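Local coordinates for geranyl diphosphate synthase small subunit (Antirrhinum majus, PDB 3QKC), which probably partners a catalytic large subunit in making geranyl diphosphate, the C10 precursor of monoterpenes, and has the all-helical fold of the isoprenyl diphosphate synthases, at residues D16-S19 and Y20-A24; C197-D200 and K201-K204; G228-K231 and E232-L236. All coordinates share one frame; numbering follows the deposited sequence.

Contact 1. Residues D16-S19 and Y20-A24; sequences DIES and YLKKA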
ATOM      1  N   ASP A  16      -4.807  15.552 -17.752  1.00 44.85           N
ATOM      2  CA  ASP A  16      -3.392  15.187 -17.667  1.00 45.87           C
ATOM      3  C   ASP A  16      -3.182  14.003 -16.719  1.00 44.75           C
ATOM      4  O   ASP A  16      -2.394  13.096 -17.003  1.00 45.25           O
ATOM      5  CB  ASP A  16      -2.536  16.373 -17.216  1.00 46.99           C
ATOM      6  CG  ASP A  16      -2.390  17.439 -18.282  1.00 47.89           C
ATOM      7  OD1 ASP A  16      -2.328  17.106 -19.482  1.00 50.34           O
ATOM      8  OD2 ASP A  16      -2.319  18.626 -17.922  1.00 49.02           O
ATOM      9  N   ILE A  17      -3.893  14.010 -15.599  1.00 43.27           N
ATOM     10  CA  ILE A  17      -3.831  12.891 -14.661  1.00 41.94           C
ATOM     11  C   ILE A  17      -4.312  11.589 -15.309  1.00 42.67           C
ATOM     12  O   ILE A  17      -3.619  10.563 -15.242  1.00 42.19           O
ATOM     13  CB  ILE A  17      -4.596  13.194 -13.358  1.00 40.21           C
ATOM     14  CG1 ILE A  17      -3.863  14.283 -12.559  1.00 38.91           C
ATOM     15  CG2 ILE A  17      -4.744  11.947 -12.536  1.00 38.05           C
ATOM     16  CD1 ILE A  17      -4.696  14.912 -11.427  1.00 39.32           C
ATOM     17  N   GLU A  18      -5.483  11.631 -15.947  1.00 43.83           N
ATOM     18  CA  GLU A  18      -6.037  10.437 -16.597  1.00 45.19           C
ATOM     19  C   GLU A  18      -5.114   9.885 -17.692  1.00 46.27           C
ATOM     20  O   GLU A  18      -4.954   8.660 -17.807  1.00 46.13           O
ATOM     21  CB  GLU A  18      -7.432  10.706 -17.162  1.00 47.12           C
ATOM     22  CG  GLU A  18      -8.215   9.434 -17.466  1.00 51.69           C
ATOM     23  CD  GLU A  18      -9.623   9.696 -17.990  1.00 48.70           C
ATOM     24  OE1 GLU A  18      -9.778  10.452 -18.984  1.00 54.02           O
ATOM     25  OE2 GLU A  18     -10.573   9.129 -17.401  1.00 52.24           O
ATOM     26  N   SER A  19      -4.507  10.782 -18.474  1.00 47.25           N
ATOM     27  CA  SER A  19      -3.564  10.384 -19.525  1.00 49.17           C
ATOM     28  C   SER A  19      -2.298   9.770 -18.930  1.00 48.46           C
ATOM     29  O   SER A  19      -1.711   8.852 -19.508  1.00 49.54           O
ATOM     30  CB  SER A  19      -3.193  11.570 -20.422  1.00 50.95           C
ATOM     31  OG  SER A  19      -4.237  11.848 -21.343  1.00 58.85           O
ATOM     32  N   TYR A  20      -1.884  10.283 -17.778  1.00 46.59           N
ATOM     33  CA  TYR A  20      -0.732   9.749 -17.085  1.00 45.89           C
ATOM     34  C   TYR A  20      -1.001   8.320 -16.587  1.00 45.07           C
ATOM     35  O   TYR A  20      -0.158   7.434 -16.713  1.00 46.01           O
ATOM     36  CB  TYR A  20      -0.346  10.657 -15.921  1.00 44.99           C
ATOM     37  CG  TYR A  20       0.834  10.118 -15.169  1.00 48.43           C
ATOM     38  CD1 TYR A  20       0.658   9.331 -14.037  1.00 43.31           C
ATOM     39  CD2 TYR A  20       2.133  10.354 -15.618  1.00 46.01           C
ATOM     40  CE1 TYR A  20       1.731   8.813 -13.350  1.00 46.96           C
ATOM     41  CE2 TYR A  20       3.219   9.838 -14.932  1.00 49.69           C
ATOM     42  CZ  TYR A  20       3.003   9.070 -13.798  1.00 44.51           C
ATOM     43  OH  TYR A  20       4.074   8.554 -13.118  1.00 48.43           O
ATOM     44  N   LEU A  21      -2.185   8.103 -16.028  1.00 43.37           N
ATOM     45  CA  LEU A  21      -2.569   6.788 -15.552  1.00 42.53           C
ATOM     46  C   LEU A  21      -2.747   5.795 -16.698  1.00 44.62           C
ATOM     47  O   LEU A  21      -2.464   4.609 -16.546  1.00 44.77           O
ATOM     48  CB  LEU A  21      -3.849   6.884 -14.714  1.00 40.76           C
ATOM     49  CG  LEU A  21      -3.642   7.393 -13.278  1.00 39.29           C
ATOM     50  CD1 LEU A  21      -4.931   7.945 -12.709  1.00 38.65           C
ATOM     51  CD2 LEU A  21      -3.085   6.308 -12.393  1.00 38.64           C
ATOM     52  N   LYS A  22      -3.212   6.277 -17.847  1.00 46.61           N
ATOM     53  CA  LYS A  22      -3.472   5.380 -18.981  1.00 48.91           C
ATOM     54  C   LYS A  22      -2.191   4.804 -19.575  1.00 49.99           C
ATOM     55  O   LYS A  22      -2.179   3.695 -20.087  1.00 50.71           O
ATOM     56  CB  LYS A  22      -4.352   6.055 -20.035  1.00 50.80           C
ATOM     57  CG  LYS A  22      -5.833   5.735 -19.825  1.00 51.89           C
ATOM     58  CD  LYS A  22      -6.756   6.740 -20.484  1.00 51.38           C
ATOM     59  CE  LYS A  22      -8.049   6.077 -20.944  1.00 53.66           C
ATOM     60  NZ  LYS A  22      -8.849   5.513 -19.812  1.00 50.91           N
ATOM     61  N   LYS A  23      -1.118   5.572 -19.471  1.00 50.64           N
ATOM     62  CA  LYS A  23       0.212   5.112 -19.801  1.00 52.65           C
ATOM     63  C   LYS A  23       0.731   4.014 -18.856  1.00 51.55           C
ATOM     64  O   LYS A  23       1.547   3.203 -19.262  1.00 52.60           O
ATOM     65  CB  LYS A  23       1.162   6.316 -19.841  1.00 54.21           C
ATOM     66  CG  LYS A  23       0.905   7.229 -21.049  1.00 57.95           C
ATOM     67  CD  LYS A  23       1.516   8.614 -20.889  1.00 56.15           C
ATOM     68  CE  LYS A  23       1.394   9.409 -22.183  1.00 60.07           C
ATOM     69  NZ  LYS A  23       2.572  10.298 -22.391  1.00 59.46           N
ATOM     70  N   ALA A  24       0.228   3.966 -17.618  1.00 49.65           N
ATOM     71  CA  ALA A  24       0.730   3.023 -16.613  1.00 48.69           C
ATOM     72  C   ALA A  24      -0.090   1.737 -16.436  1.00 48.46           C
ATOM     73  O   ALA A  24       0.443   0.718 -15.979  1.00 48.46           O
ATOM     74  CB  ALA A  24       0.899   3.729 -15.280  1.00 47.26           C
TER
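Ile17 and Leu21 sit one turn apart on helix 5-24, the first helix of this all-helical prenyltransferase fold. Their side chains lie side by side and point the same way. Ile17 CG2 meets Leu21 CD1 at 4.0 Å. This branch of Ile17 stands anti to the backbone N, beside its own carbonyl carbon, which turns it toward the following residues. Both side chains are buried. Ile17 rests on Ala71 of helix 68-85. Leu21 reaches His75 and Leu76 of that helix and also Phe42 of helix 34-43. The backbone is firm on this side: Leu21 N donates to Ile17 O at 3.0 Å, with an N-H...O angle of 159°.

Tyr20 lies between the packed and open sides. With CG anti to the backbone N (chi1 179°), its ring swings away from residues 16-19 and onto Ala69. Its CB stays behind, 3.3 Å from Ile17 O.

The polar side chains are held more loosely. Glu18 and Lys22 lie beside helix 34-43, where both touch Phe42, Lys22 through a cation-pi contact. Glu18 OE2 and Lys22 NZ remain 4.7 Å apart, so any attraction between them probably acts without direct contact. On another flank, Asp16 forms a salt bridge with Arg64. At the exposed end, the bond from Lys23 N to Ser19 O is weak at 3.3 Å, and Lys23 CG lies 3.4 Å from that same oxygen.

Contact 2. Residues C197-D200 and K201-K204; sequences CDED and KIEK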
ATOM      1  N   CYS A 197       9.242  23.340  -1.071  1.00 60.03           N
ATOM      2  CA  CYS A 197       8.462  24.265  -0.264  1.00 61.59           C
ATOM      3  C   CYS A 197       9.069  24.428   1.112  1.00 64.16           C
ATOM      4  O   CYS A 197       9.844  23.582   1.549  1.00 63.86           O
ATOM      5  CB  CYS A 197       7.050  23.706  -0.115  1.00 59.51           C
ATOM      6  SG  CYS A 197       5.737  24.891  -0.269  1.00 55.26           S
ATOM      7  N   ASP A 198       8.715  25.519   1.789  1.00 66.96           N
ATOM      8  CA  ASP A 198       9.068  25.679   3.203  1.00 69.82           C
ATOM      9  C   ASP A 198       8.369  24.597   4.023  1.00 68.53           C
ATOM     10  O   ASP A 198       7.217  24.264   3.762  1.00 66.73           O
ATOM     11  CB  ASP A 198       8.640  27.056   3.727  1.00 72.00           C
ATOM     12  CG  ASP A 198       9.708  28.128   3.534  1.00 76.54           C
ATOM     13  OD1 ASP A 198      10.100  28.411   2.376  1.00 74.84           O
ATOM     14  OD2 ASP A 198      10.139  28.711   4.554  1.00 76.68           O
ATOM     15  N   GLU A 199       9.076  24.054   5.009  1.00 69.81           N
ATOM     16  CA  GLU A 199       8.480  23.186   6.023  1.00 69.22           C
ATOM     17  C   GLU A 199       7.170  23.780   6.549  1.00 68.32           C
ATOM     18  O   GLU A 199       6.166  23.084   6.671  1.00 66.41           O
ATOM     19  CB  GLU A 199       9.460  23.000   7.188  1.00 72.16           C
ATOM     20  CG  GLU A 199      10.658  22.087   6.903  1.00 74.97           C
ATOM     21  CD  GLU A 199      10.325  20.616   7.088  1.00 70.80           C
ATOM     22  OE1 GLU A 199      11.209  19.844   7.541  1.00 74.02           O
ATOM     23  OE2 GLU A 199       9.173  20.230   6.788  1.00 71.19           O
ATOM     24  N   ASP A 200       7.201  25.079   6.853  1.00 69.95           N
ATOM     25  CA  ASP A 200       6.035  25.822   7.329  1.00 69.96           C
ATOM     26  C   ASP A 200       4.926  25.895   6.278  1.00 67.30           C
ATOM     27  O   ASP A 200       3.741  25.834   6.612  1.00 66.61           O
ATOM     28  CB  ASP A 200       6.434  27.255   7.729  1.00 73.22           C
ATOM     29  CG  ASP A 200       7.551  27.302   8.775  1.00 75.69           C
ATOM     30  OD1 ASP A 200       8.152  26.251   9.095  1.00 75.26           O
ATOM     31  OD2 ASP A 200       7.833  28.413   9.277  1.00 77.96           O
ATOM     32  N   LYS A 201       5.310  26.039   5.013  1.00 65.88           N
ATOM     33  CA  LYS A 201       4.331  26.176   3.939  1.00 63.70           C
ATOM     34  C   LYS A 201       3.697  24.846   3.537  1.00 60.43           C
ATOM     35  O   LYS A 201       2.644  24.826   2.906  1.00 59.13           O
ATOM     36  CB  LYS A 201       4.937  26.882   2.727  1.00 64.76           C
ATOM     37  CG  LYS A 201       5.167  28.376   2.942  1.00 68.19           C
ATOM     38  CD  LYS A 201       5.575  29.105   1.658  1.00 67.64           C
ATOM     39  CE  LYS A 201       7.015  28.799   1.259  1.00 69.76           C
ATOM     40  NZ  LYS A 201       7.729  30.016   0.763  1.00 70.75           N
ATOM     41  N   ILE A 202       4.339  23.737   3.900  1.00 58.98           N
ATOM     42  CA  ILE A 202       3.741  22.421   3.674  1.00 56.03           C
ATOM     43  C   ILE A 202       2.587  22.211   4.662  1.00 55.05           C
ATOM     44  O   ILE A 202       1.481  21.847   4.265  1.00 53.34           O
ATOM     45  CB  ILE A 202       4.770  21.277   3.807  1.00 55.34           C
ATOM     46  CG1 ILE A 202       5.925  21.466   2.815  1.00 55.28           C
ATOM     47  CG2 ILE A 202       4.086  19.932   3.601  1.00 52.72           C
ATOM     48  CD1 ILE A 202       7.130  20.565   3.069  1.00 56.43           C
ATOM     49  N   GLU A 203       2.870  22.453   5.942  1.00 56.02           N
ATOM     50  CA  GLU A 203       1.878  22.387   7.015  1.00 55.82           C
ATOM     51  C   GLU A 203       0.626  23.204   6.667  1.00 54.31           C
ATOM     52  O   GLU A 203      -0.497  22.757   6.894  1.00 53.06           O
ATOM     53  CB  GLU A 203       2.494  22.871   8.349  1.00 58.68           C
ATOM     54  CG  GLU A 203       3.612  21.954   8.911  1.00 62.15           C
ATOM     55  CD  GLU A 203       4.591  22.653   9.870  1.00 61.81           C
ATOM     56  OE1 GLU A 203       4.216  23.637  10.551  1.00 66.28           O
ATOM     57  OE2 GLU A 203       5.757  22.207   9.951  1.00 65.40           O
ATOM     58  N   LYS A 204       0.832  24.392   6.099  1.00 54.28           N
ATOM     59  CA  LYS A 204      -0.272  25.285   5.768  1.00 53.43           C
ATOM     60  C   LYS A 204      -1.163  24.732   4.650  1.00 50.63           C
ATOM     61  O   LYS A 204      -2.391  24.738   4.773  1.00 49.77           O
ATOM     62  CB  LYS A 204       0.238  26.690   5.436  1.00 55.22           C
ATOM     63  CG  LYS A 204       0.649  27.508   6.672  1.00 59.69           C
ATOM     64  CD  LYS A 204       0.783  28.988   6.360  1.00 59.23           C
ATOM     65  CE  LYS A 204       0.806  29.837   7.630  1.00 63.79           C
ATOM     66  NZ  LYS A 204      -0.567  30.156   8.132  1.00 61.85           N
TER
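The first turn of helix 199-219 carries this contact, with Asp198 at the N-cap position. The fold is the all-helical prenyltransferase bundle. The Asp198 side chain makes no capping bond. It turns instead to Lys201, and the two side chains cross obliquely. Lys201 NZ meets Asp198 OD1 at 3.3 Å in a salt bridge whose hydrogen bond is weak. The lysine chain bends at chi3 (-74°), which folds its end back over the aspartate. Lys201 CE thus comes within 3.4 Å of Asp198 CB. Nearer the backbone, Lys201 CB lies 3.7 Å from Cys197 SG, and the side chain also touches Phe244. An alanine in place of Lys201 would probably leave the Asp198 carboxylate without this positive mate and open a gap over its CB.

The regular backbone bonding of the helix starts at Asp198 O, which accepts from Ile202 N at 2.9 Å and, weakly, from Lys201 N. Ile202 is the buried member. It packs on Ala189 and Ile193 of helix 169-195, while Cys197 touches Ala192 of that helix. Glu199 has its salt bridge elsewhere, with Arg139. Ile202 CG1 lies 3.9 Å from Cys197 CB and closer still, 3.2 Å, to Asp198 O.

Contact 3. Residues G228-K231 and E232-L236; sequences GRIK and ELKEL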
ATOM      1  N   GLY A 228     -23.496  25.835   8.719  1.00 78.11           N
ATOM      2  CA  GLY A 228     -22.657  26.666   9.590  1.00 77.87           C
ATOM      3  C   GLY A 228     -21.225  26.172   9.713  1.00 74.79           C
ATOM      4  O   GLY A 228     -20.276  26.966   9.703  1.00 74.40           O
ATOM      5  N   ARG A 229     -21.068  24.854   9.831  1.00 72.50           N
ATOM      6  CA  ARG A 229     -19.745  24.237   9.880  1.00 69.42           C
ATOM      7  C   ARG A 229     -19.004  24.427   8.546  1.00 66.78           C
ATOM      8  O   ARG A 229     -17.800  24.691   8.530  1.00 65.87           O
ATOM      9  CB  ARG A 229     -19.855  22.746  10.227  1.00 68.03           C
ATOM     10  CG  ARG A 229     -18.751  22.187  11.133  1.00 65.96           C
ATOM     11  CD  ARG A 229     -17.474  23.008  11.129  1.00 67.11           C
ATOM     12  NE  ARG A 229     -16.328  22.259  11.626  1.00 64.57           N
ATOM     13  CZ  ARG A 229     -15.248  22.805  12.178  1.00 66.61           C
ATOM     14  NH1 ARG A 229     -15.154  24.123  12.324  1.00 66.46           N
ATOM     15  NH2 ARG A 229     -14.259  22.028  12.591  1.00 64.23           N
ATOM     16  N   ILE A 230     -19.732  24.317   7.437  1.00 65.68           N
ATOM     17  CA  ILE A 230     -19.133  24.491   6.117  1.00 63.88           C
ATOM     18  C   ILE A 230     -18.545  25.896   5.909  1.00 64.76           C
ATOM     19  O   ILE A 230     -17.401  26.018   5.464  1.00 63.75           O
ATOM     20  CB  ILE A 230     -20.088  24.045   4.981  1.00 63.26           C
ATOM     21  CG1 ILE A 230     -20.013  22.521   4.835  1.00 59.64           C
ATOM     22  CG2 ILE A 230     -19.732  24.711   3.655  1.00 60.40           C
ATOM     23  CD1 ILE A 230     -21.328  21.847   4.482  1.00 62.33           C
ATOM     24  N   LYS A 231     -19.300  26.941   6.262  1.00 66.77           N
ATOM     25  CA  LYS A 231     -18.782  28.315   6.200  1.00 67.59           C
ATOM     26  C   LYS A 231     -17.610  28.525   7.169  1.00 67.38           C
ATOM     27  O   LYS A 231     -16.628  29.183   6.835  1.00 66.85           O
ATOM     28  CB  LYS A 231     -19.885  29.350   6.462  1.00 70.45           C
ATOM     29  CG  LYS A 231     -19.733  30.611   5.605  1.00 71.18           C
ATOM     30  CD  LYS A 231     -20.223  31.885   6.297  1.00 73.84           C
ATOM     31  CE  LYS A 231     -19.069  32.689   6.899  1.00 74.58           C
ATOM     32  NZ  LYS A 231     -18.046  33.086   5.871  1.00 73.13           N
ATOM     33  N   GLU A 232     -17.729  27.956   8.366  1.00 67.88           N
ATOM     34  CA  GLU A 232     -16.638  27.897   9.338  1.00 67.94           C
ATOM     35  C   GLU A 232     -15.338  27.340   8.699  1.00 65.62           C
ATOM     36  O   GLU A 232     -14.290  27.998   8.731  1.00 65.99           O
ATOM     37  CB  GLU A 232     -17.099  27.047  10.530  1.00 69.09           C
ATOM     38  CG  GLU A 232     -16.309  27.178  11.826  1.00 70.62           C
ATOM     39  CD  GLU A 232     -17.029  26.530  13.023  1.00 72.01           C
ATOM     40  OE1 GLU A 232     -18.286  26.520  13.047  1.00 73.27           O
ATOM     41  OE2 GLU A 232     -16.339  26.038  13.947  1.00 72.50           O
ATOM     42  N   LEU A 233     -15.419  26.152   8.093  1.00 63.19           N
ATOM     43  CA  LEU A 233     -14.241  25.502   7.478  1.00 60.90           C
ATOM     44  C   LEU A 233     -13.715  26.211   6.228  1.00 60.06           C
ATOM     45  O   LEU A 233     -12.502  26.301   6.032  1.00 59.01           O
ATOM     46  CB  LEU A 233     -14.500  24.014   7.188  1.00 58.74           C
ATOM     47  CG  LEU A 233     -14.521  23.066   8.396  1.00 58.89           C
ATOM     48  CD1 LEU A 233     -15.438  21.890   8.129  1.00 58.35           C
ATOM     49  CD2 LEU A 233     -13.134  22.581   8.808  1.00 58.28           C
ATOM     50  N   LYS A 234     -14.624  26.724   5.402  1.00 60.73           N
ATOM     51  CA  LYS A 234     -14.241  27.522   4.229  1.00 60.96           C
ATOM     52  C   LYS A 234     -13.402  28.741   4.600  1.00 62.17           C
ATOM     53  O   LYS A 234     -12.468  29.099   3.880  1.00 61.48           O
ATOM     54  CB  LYS A 234     -15.472  27.973   3.438  1.00 61.88           C
ATOM     55  CG  LYS A 234     -16.128  26.864   2.634  1.00 62.24           C
ATOM     56  CD  LYS A 234     -17.061  27.424   1.577  1.00 61.25           C
ATOM     57  CE  LYS A 234     -17.489  26.326   0.621  1.00 61.57           C
ATOM     58  NZ  LYS A 234     -18.113  26.912  -0.598  1.00 60.60           N
ATOM     59  N   GLU A 235     -13.747  29.369   5.722  1.00 64.35           N
ATOM     60  CA  GLU A 235     -13.023  30.540   6.221  1.00 66.26           C
ATOM     61  C   GLU A 235     -11.606  30.173   6.640  1.00 65.44           C
ATOM     62  O   GLU A 235     -10.669  30.916   6.361  1.00 65.66           O
ATOM     63  CB  GLU A 235     -13.774  31.199   7.383  1.00 69.06           C
ATOM     64  CG  GLU A 235     -15.050  31.905   6.954  1.00 71.89           C
ATOM     65  CD  GLU A 235     -15.628  32.793   8.035  1.00 73.04           C
ATOM     66  OE1 GLU A 235     -15.739  34.013   7.785  1.00 76.16           O
ATOM     67  OE2 GLU A 235     -15.971  32.280   9.129  1.00 75.46           O
ATOM     68  N   LEU A 236     -11.460  29.022   7.300  1.00 64.56           N
ATOM     69  CA  LEU A 236     -10.144  28.509   7.681  1.00 64.00           C
ATOM     70  C   LEU A 236      -9.293  28.187   6.457  1.00 61.94           C
ATOM     71  O   LEU A 236      -8.079  28.410   6.464  1.00 62.29           O
ATOM     72  CB  LEU A 236     -10.265  27.276   8.576  1.00 63.81           C
ATOM     73  CG  LEU A 236     -10.803  27.461   9.992  1.00 65.54           C
ATOM     74  CD1 LEU A 236     -10.996  26.097  10.635  1.00 65.16           C
ATOM     75  CD2 LEU A 236      -9.884  28.343  10.845  1.00 67.77           C
TER
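Arg229 lays its guanidinium over Leu233, one turn further along helix 227-241. Leu233 CG lies 3.7 Å above the guanidinium plane, offset toward the rim, and Leu233 CD1 is 3.6 Å from Arg229 NE. One face of the flat group is therefore backed by the branched end of the leucine. A sharp bend at chi2 (-22°) folds the arginine chain and brings its end to the following turn. There it also meets Glu232. Arg229 NH1 and Glu232 OE2 form a salt bridge at 2.8 Å. The two side chains cross, and the guanidinium and carboxylate planes stand 68° apart. The oxygen approaches obliquely, while Glu232 CG lies in plane at the guanidinium edge. A coplanar, two-pronged pairing is not made. Arg229 NE has a further partner in Glu173, with which it forms a second salt bridge.

Lys231 and Glu235 form another pair, four residues apart. Lys231 NZ reaches Glu235 OE1 at 3.1 Å, and this bridge lies among exposed side chains. Beneath the pairs runs regular helical bonding. Leu233 N donates to Arg229 O at 2.8 Å, and Lys234 N to Ile230 O at 2.9 Å.

Ile230 and Lys234 lie side by side, with Ile230 CG2 at 4.1 Å from Lys234 CE. The Lys234 amino group bonds to the backbone oxygen of Glu257, near the end of the modelled chain. Leu233 is buried against Tyr211 and Thr214 of helix 199-219, and Ile230 touches Leu219 there.

The chemistry is that of an amphipathic helix. Apolar side chains seat it on helix 199-219, and opposite charges are paired within its surface turns. The two carboxylates facing Arg229 probably stabilise its positive charge and limit its rotation.

From the N terminus, contact 1 comes first, near the end of helix 5-24, where the chain packs on helices 34-43 and 68-85. Contact 2 follows much later, at the start of helix 199-219, just after helix 169-195. Contact 3 lies on the next helix, 227-241. Each contact spans a single continuous run, so none closes a long loop. They stand in series, and none nests in or crosses another. Contacts 2 and 3 are neighbours, their nearest atoms about 7 Å apart, and helix 199-219 links them. Contacts 1 and 3 lie on opposite sides of the chain's centre, their own centres about 34 Å apart.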